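Local coordinates for protein TBC1 domain family member 22A (Homo sapiens, PDB 2QFZ) that probably acts as a GTPase-activating protein for Rab-family GTPases through its TBC domain, and forms homodimers and binds 14-3-3 proteins, at residues 227-238 with 289-300. Sequence-based numbering, arbitrary orientation.
Sequences IDEQVHRHLDQH and LVRWRKEILEEK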
loop_
_atom_site.group_PDB
_atom_site.type_symbol
_atom_site.label_atom_id
_atom_site.label_comp_id
_atom_site.label_asym_id
_atom_site.label_seq_id
_atom_site.Cartn_x
_atom_site.Cartn_y
_atom_site.Cartn_z
ATOM N N ILE A 227 -21.133 -8.286 10.890
ATOM C CA ILE A 227 -20.920 -9.449 10.026
ATOM C C ILE A 227 -20.542 -10.714 10.764
ATOM O O ILE A 227 -20.705 -11.817 10.219
ATOM C CB ILE A 227 -19.889 -9.187 8.868
ATOM C CG1 ILE A 227 -18.481 -8.905 9.411
ATOM C CG2 ILE A 227 -20.399 -8.087 7.976
ATOM C CD1 ILE A 227 -17.356 -9.463 8.567
ATOM N N ASP A 228 -20.015 -10.560 11.978
ATOM C CA ASP A 228 -19.492 -11.672 12.758
ATOM C C ASP A 228 -19.510 -11.317 14.219
ATOM O O ASP A 228 -18.488 -10.979 14.839
ATOM C CB ASP A 228 -18.081 -12.028 12.305
ATOM C CG ASP A 228 -17.742 -13.467 12.564
ATOM O OD1 ASP A 228 -18.276 -14.036 13.531
ATOM O OD2 ASP A 228 -16.922 -14.028 11.807
ATOM N N GLU A 229 -20.707 -11.384 14.771
ATOM C CA GLU A 229 -20.970 -10.904 16.092
ATOM C C GLU A 229 -20.309 -11.835 17.084
ATOM O O GLU A 229 -19.948 -11.413 18.161
ATOM C CB GLU A 229 -22.490 -10.806 16.324
ATOM N N GLN A 230 -20.105 -13.094 16.706
ATOM C CA GLN A 230 -19.421 -14.044 17.580
ATOM C C GLN A 230 -17.932 -13.667 17.776
ATOM O O GLN A 230 -17.452 -13.588 18.911
ATOM C CB GLN A 230 -19.574 -15.466 17.049
ATOM C CG GLN A 230 -19.254 -16.523 18.063
ATOM C CD GLN A 230 -19.365 -17.939 17.515
ATOM O OE1 GLN A 230 -19.772 -18.165 16.365
ATOM N NE2 GLN A 230 -18.991 -18.909 18.351
ATOM N N VAL A 231 -17.221 -13.382 16.695
ATOM C CA VAL A 231 -15.848 -12.840 16.807
ATOM C C VAL A 231 -15.837 -11.510 17.626
ATOM O O VAL A 231 -15.063 -11.354 18.543
ATOM C CB VAL A 231 -15.192 -12.669 15.410
ATOM C CG1 VAL A 231 -13.909 -11.851 15.506
ATOM C CG2 VAL A 231 -14.933 -14.053 14.763
ATOM N N HIS A 232 -16.740 -10.582 17.306
ATOM C CA HIS A 232 -16.890 -9.315 18.057
ATOM C C HIS A 232 -16.994 -9.422 19.600
ATOM O O HIS A 232 -16.324 -8.670 20.321
ATOM C CB HIS A 232 -18.095 -8.542 17.519
ATOM C CG HIS A 232 -18.304 -7.227 18.192
ATOM N ND1 HIS A 232 -17.397 -6.198 18.100
ATOM C CD2 HIS A 232 -19.314 -6.775 18.969
ATOM C CE1 HIS A 232 -17.844 -5.161 18.791
ATOM N NE2 HIS A 232 -19.009 -5.484 19.325
ATOM N N ARG A 233 -17.812 -10.373 20.080
ATOM C CA ARG A 233 -18.041 -10.612 21.492
ATOM C C ARG A 233 -16.928 -11.374 22.171
ATOM O O ARG A 233 -16.626 -11.117 23.336
ATOM C CB ARG A 233 -19.367 -11.354 21.715
ATOM C CG ARG A 233 -20.553 -10.616 21.187
ATOM C CD ARG A 233 -21.858 -11.209 21.649
ATOM N NE ARG A 233 -22.956 -10.364 21.208
ATOM C CZ ARG A 233 -24.245 -10.559 21.492
ATOM N NH1 ARG A 233 -24.631 -11.595 22.236
ATOM N NH2 ARG A 233 -25.158 -9.697 21.020
ATOM N N HIS A 234 -16.315 -12.309 21.461
ATOM C CA HIS A 234 -15.150 -12.973 21.973
ATOM C C HIS A 234 -14.003 -11.948 22.231
ATOM O O HIS A 234 -13.299 -12.015 23.265
ATOM C CB HIS A 234 -14.747 -14.085 20.989
ATOM C CG HIS A 234 -13.571 -14.900 21.415
ATOM N ND1 HIS A 234 -13.681 -16.011 22.232
ATOM C CD2 HIS A 234 -12.257 -14.783 21.114
ATOM C CE1 HIS A 234 -12.484 -16.533 22.418
ATOM N NE2 HIS A 234 -11.601 -15.801 21.759
ATOM N N LEU A 235 -13.813 -10.987 21.328
ATOM C CA LEU A 235 -12.745 -9.965 21.550
ATOM C C LEU A 235 -13.082 -9.191 22.824
ATOM O O LEU A 235 -12.220 -8.974 23.658
ATOM C CB LEU A 235 -12.575 -9.027 20.352
ATOM C CG LEU A 235 -12.043 -9.699 19.091
ATOM C CD1 LEU A 235 -12.069 -8.750 17.931
ATOM C CD2 LEU A 235 -10.666 -10.258 19.268
ATOM N N ASP A 236 -14.342 -8.798 22.967
ATOM C CA ASP A 236 -14.839 -8.073 24.164
ATOM C C ASP A 236 -14.709 -8.905 25.418
ATOM O O ASP A 236 -14.208 -8.441 26.442
ATOM C CB ASP A 236 -16.321 -7.699 23.958
ATOM C CG ASP A 236 -16.908 -6.827 25.108
ATOM O OD1 ASP A 236 -16.333 -5.782 25.443
ATOM O OD2 ASP A 236 -17.996 -7.179 25.652
ATOM N N GLN A 237 -15.168 -10.151 25.332
ATOM C CA GLN A 237 -15.050 -11.117 26.444
ATOM C C GLN A 237 -13.596 -11.209 26.945
ATOM O O GLN A 237 -13.341 -11.290 28.123
ATOM C CB GLN A 237 -15.598 -12.485 25.970
ATOM C CG GLN A 237 -15.784 -13.558 27.053
ATOM C CD GLN A 237 -16.737 -13.112 28.179
ATOM O OE1 GLN A 237 -17.750 -12.443 27.938
ATOM N NE2 GLN A 237 -16.400 -13.475 29.405
ATOM N N HIS A 238 -12.630 -11.185 26.047
ATOM C CA HIS A 238 -11.219 -11.356 26.454
ATOM C C HIS A 238 -10.412 -10.049 26.480
ATOM O O HIS A 238 -9.198 -10.076 26.430
ATOM C CB HIS A 238 -10.582 -12.425 25.561
ATOM C CG HIS A 238 -11.240 -13.752 25.713
ATOM N ND1 HIS A 238 -12.374 -14.104 25.007
ATOM C CD2 HIS A 238 -11.004 -14.767 26.584
ATOM C CE1 HIS A 238 -12.786 -15.292 25.418
ATOM N NE2 HIS A 238 -11.974 -15.715 26.374
ATOM N N LEU A 289 -9.743 -10.323 9.464
ATOM C CA LEU A 289 -10.058 -10.758 10.810
ATOM C C LEU A 289 -10.875 -12.085 10.850
ATOM O O LEU A 289 -10.510 -13.031 11.567
ATOM C CB LEU A 289 -10.770 -9.620 11.567
ATOM C CG LEU A 289 -10.968 -9.775 13.070
ATOM C CD1 LEU A 289 -9.679 -9.959 13.836
ATOM C CD2 LEU A 289 -11.727 -8.554 13.563
ATOM N N VAL A 290 -11.940 -12.164 10.067
ATOM C CA VAL A 290 -12.844 -13.282 10.160
ATOM C C VAL A 290 -12.341 -14.511 9.410
ATOM O O VAL A 290 -12.856 -15.583 9.652
ATOM C CB VAL A 290 -14.347 -12.924 9.835
ATOM C CG1 VAL A 290 -14.851 -11.832 10.788
ATOM C CG2 VAL A 290 -14.593 -12.540 8.391
ATOM N N ARG A 291 -11.300 -14.354 8.575
ATOM C CA ARG A 291 -10.529 -15.467 8.009
ATOM C C ARG A 291 -9.985 -16.395 9.114
ATOM O O ARG A 291 -9.966 -17.615 8.939
ATOM C CB ARG A 291 -9.403 -14.935 7.090
ATOM C CG ARG A 291 -8.229 -15.886 6.764
ATOM C CD ARG A 291 -8.567 -16.986 5.732
ATOM N NE ARG A 291 -7.413 -17.885 5.551
ATOM C CZ ARG A 291 -7.101 -18.915 6.352
ATOM N NH1 ARG A 291 -7.846 -19.216 7.409
ATOM N NH2 ARG A 291 -6.035 -19.661 6.093
ATOM N N TRP A 292 -9.588 -15.844 10.265
ATOM C CA TRP A 292 -9.108 -16.719 11.378
ATOM C C TRP A 292 -10.084 -16.805 12.513
ATOM O O TRP A 292 -9.693 -16.937 13.674
ATOM C CB TRP A 292 -7.770 -16.254 11.889
ATOM C CG TRP A 292 -6.664 -16.604 10.954
ATOM C CD1 TRP A 292 -6.030 -17.828 10.823
ATOM C CD2 TRP A 292 -6.068 -15.746 10.015
ATOM N NE1 TRP A 292 -5.073 -17.760 9.860
ATOM C CE2 TRP A 292 -5.076 -16.490 9.340
ATOM C CE3 TRP A 292 -6.281 -14.421 9.661
ATOM C CZ2 TRP A 292 -4.294 -15.937 8.353
ATOM C CZ3 TRP A 292 -5.512 -13.882 8.699
ATOM C CH2 TRP A 292 -4.530 -14.638 8.034
ATOM N N ARG A 293 -11.365 -16.746 12.198
ATOM C CA ARG A 293 -12.347 -16.762 13.221
ATOM C C ARG A 293 -12.192 -18.014 14.117
ATOM O O ARG A 293 -12.393 -17.921 15.327
ATOM C CB ARG A 293 -13.755 -16.628 12.649
ATOM C CG ARG A 293 -14.212 -17.730 11.718
ATOM C CD ARG A 293 -15.675 -17.496 11.269
ATOM N NE ARG A 293 -16.548 -17.032 12.351
ATOM C CZ ARG A 293 -17.204 -17.811 13.224
ATOM N NH1 ARG A 293 -17.124 -19.145 13.195
ATOM N NH2 ARG A 293 -17.964 -17.236 14.151
ATOM N N LYS A 294 -11.802 -19.152 13.524
ATOM C CA LYS A 294 -11.653 -20.437 14.239
ATOM C C LYS A 294 -10.561 -20.375 15.297
ATOM O O LYS A 294 -10.794 -20.690 16.458
ATOM C CB LYS A 294 -11.332 -21.563 13.225
ATOM C CG LYS A 294 -10.883 -22.933 13.835
ATOM N N GLU A 295 -9.363 -19.967 14.890
ATOM C CA GLU A 295 -8.267 -19.755 15.822
ATOM C C GLU A 295 -8.513 -18.634 16.882
ATOM O O GLU A 295 -8.020 -18.746 17.989
ATOM C CB GLU A 295 -6.982 -19.466 15.054
ATOM C CG GLU A 295 -6.482 -20.628 14.189
ATOM C CD GLU A 295 -6.900 -20.564 12.717
ATOM O OE1 GLU A 295 -8.041 -20.149 12.400
ATOM O OE2 GLU A 295 -6.058 -20.955 11.867
ATOM N N ILE A 296 -9.248 -17.570 16.527
ATOM C CA ILE A 296 -9.650 -16.502 17.459
ATOM C C ILE A 296 -10.572 -17.030 18.563
ATOM O O ILE A 296 -10.320 -16.842 19.733
ATOM C CB ILE A 296 -10.393 -15.315 16.723
ATOM C CG1 ILE A 296 -9.429 -14.477 15.896
ATOM C CG2 ILE A 296 -11.139 -14.382 17.720
ATOM C CD1 ILE A 296 -10.138 -13.494 14.917
ATOM N N LEU A 297 -11.652 -17.664 18.161
ATOM C CA LEU A 297 -12.643 -18.220 19.063
ATOM C C LEU A 297 -12.157 -19.391 19.970
ATOM O O LEU A 297 -12.750 -19.635 21.025
ATOM C CB LEU A 297 -13.846 -18.658 18.248
ATOM C CG LEU A 297 -14.633 -17.505 17.582
ATOM C CD1 LEU A 297 -15.553 -18.037 16.437
ATOM C CD2 LEU A 297 -15.436 -16.761 18.600
ATOM N N GLU A 298 -11.079 -20.070 19.566
ATOM C CA GLU A 298 -10.444 -21.111 20.359
ATOM C C GLU A 298 -9.443 -20.534 21.354
ATOM O O GLU A 298 -9.087 -21.199 22.342
ATOM C CB GLU A 298 -9.682 -22.073 19.447
ATOM N N GLU A 299 -8.972 -19.309 21.087
ATOM C CA GLU A 299 -8.019 -18.644 21.957
ATOM C C GLU A 299 -8.727 -17.929 23.107
ATOM O O GLU A 299 -9.545 -17.047 22.880
ATOM C CB GLU A 299 -7.172 -17.650 21.146
ATOM C CG GLU A 299 -6.072 -17.027 21.920
ATOM C CD GLU A 299 -5.153 -18.047 22.518
ATOM O OE1 GLU A 299 -4.295 -18.577 21.770
ATOM O OE2 GLU A 299 -5.282 -18.324 23.734
ATOM N N LYS A 300 -8.388 -18.308 24.336
ATOM C CA LYS A 300 -9.016 -17.762 25.544
ATOM C C LYS A 300 -8.070 -17.058 26.507
ATOM O O LYS A 300 -8.520 -16.526 27.504
ATOM C CB LYS A 300 -9.748 -18.888 26.288
ATOM C CG LYS A 300 -10.861 -19.450 25.469
ATOM C CD LYS A 300 -11.384 -20.761 25.996
ATOM C CE LYS A 300 -12.694 -21.104 25.274
ATOM N NZ LYS A 300 -12.665 -20.644 23.848
#
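Val231 marks the tightly packed centre of this contact: its side chain enters as a knob among Leu289, Arg293, Ile296 and Leu297. Its two methyls divide the work. CG1, anti to the backbone N (chi1 168°), faces Leu289 and Ile296, while CG2 lies 3.5 Å from Arg293 CB. Leu235 extends the apolar side toward Leu289 and Ile296, where helices 242-251 and 302-309 add Tyr242 and Leu309. His234 is buried as well. Its ring is sandwiched between Leu297 CA, 3.8 Å from the ring centroid in a CH-pi contact, and His238 ND1 over the opposite face. At the ring edge NE2 of His234 gives a weak, bent bond to Glu299 O (2.7 Å), so the ring edge meets the chain at Glu299. His238 ND1 in turn donates to His234 O, and CD2 of the same ring lies 3.2 Å from Lys300 O.

The solvent side is polar and more open. Arg293 grips Asp228 side-on, NE to OD2 at 3.1 Å and NH2 to OD1 at 3.3 Å; the carboxylate and guanidinium planes are only 15° apart, and both oxygens use their syn lone pairs. NH2 also donates to Gln230 OE1 (3.0 Å), approaching from above the amide's carbonyl plane. A leucine in place of Arg293 would probably leave the Asp228 carboxylate without its charged mate and the exposed Gln230 amide freer to turn. Asp228 is also the N-cap of helix 229-237, its OD1 accepting a weak bond from Val231 N, so the salt bridge joins that cap to the other helix. The arrangement is a single knob-into-hole contact, Val231 of helix 229-237 seated in a hole built from helix 293-298, whose axis crosses at 34°, and the end of helix 276-291, within the all-helical Rab-GAP TBC domain.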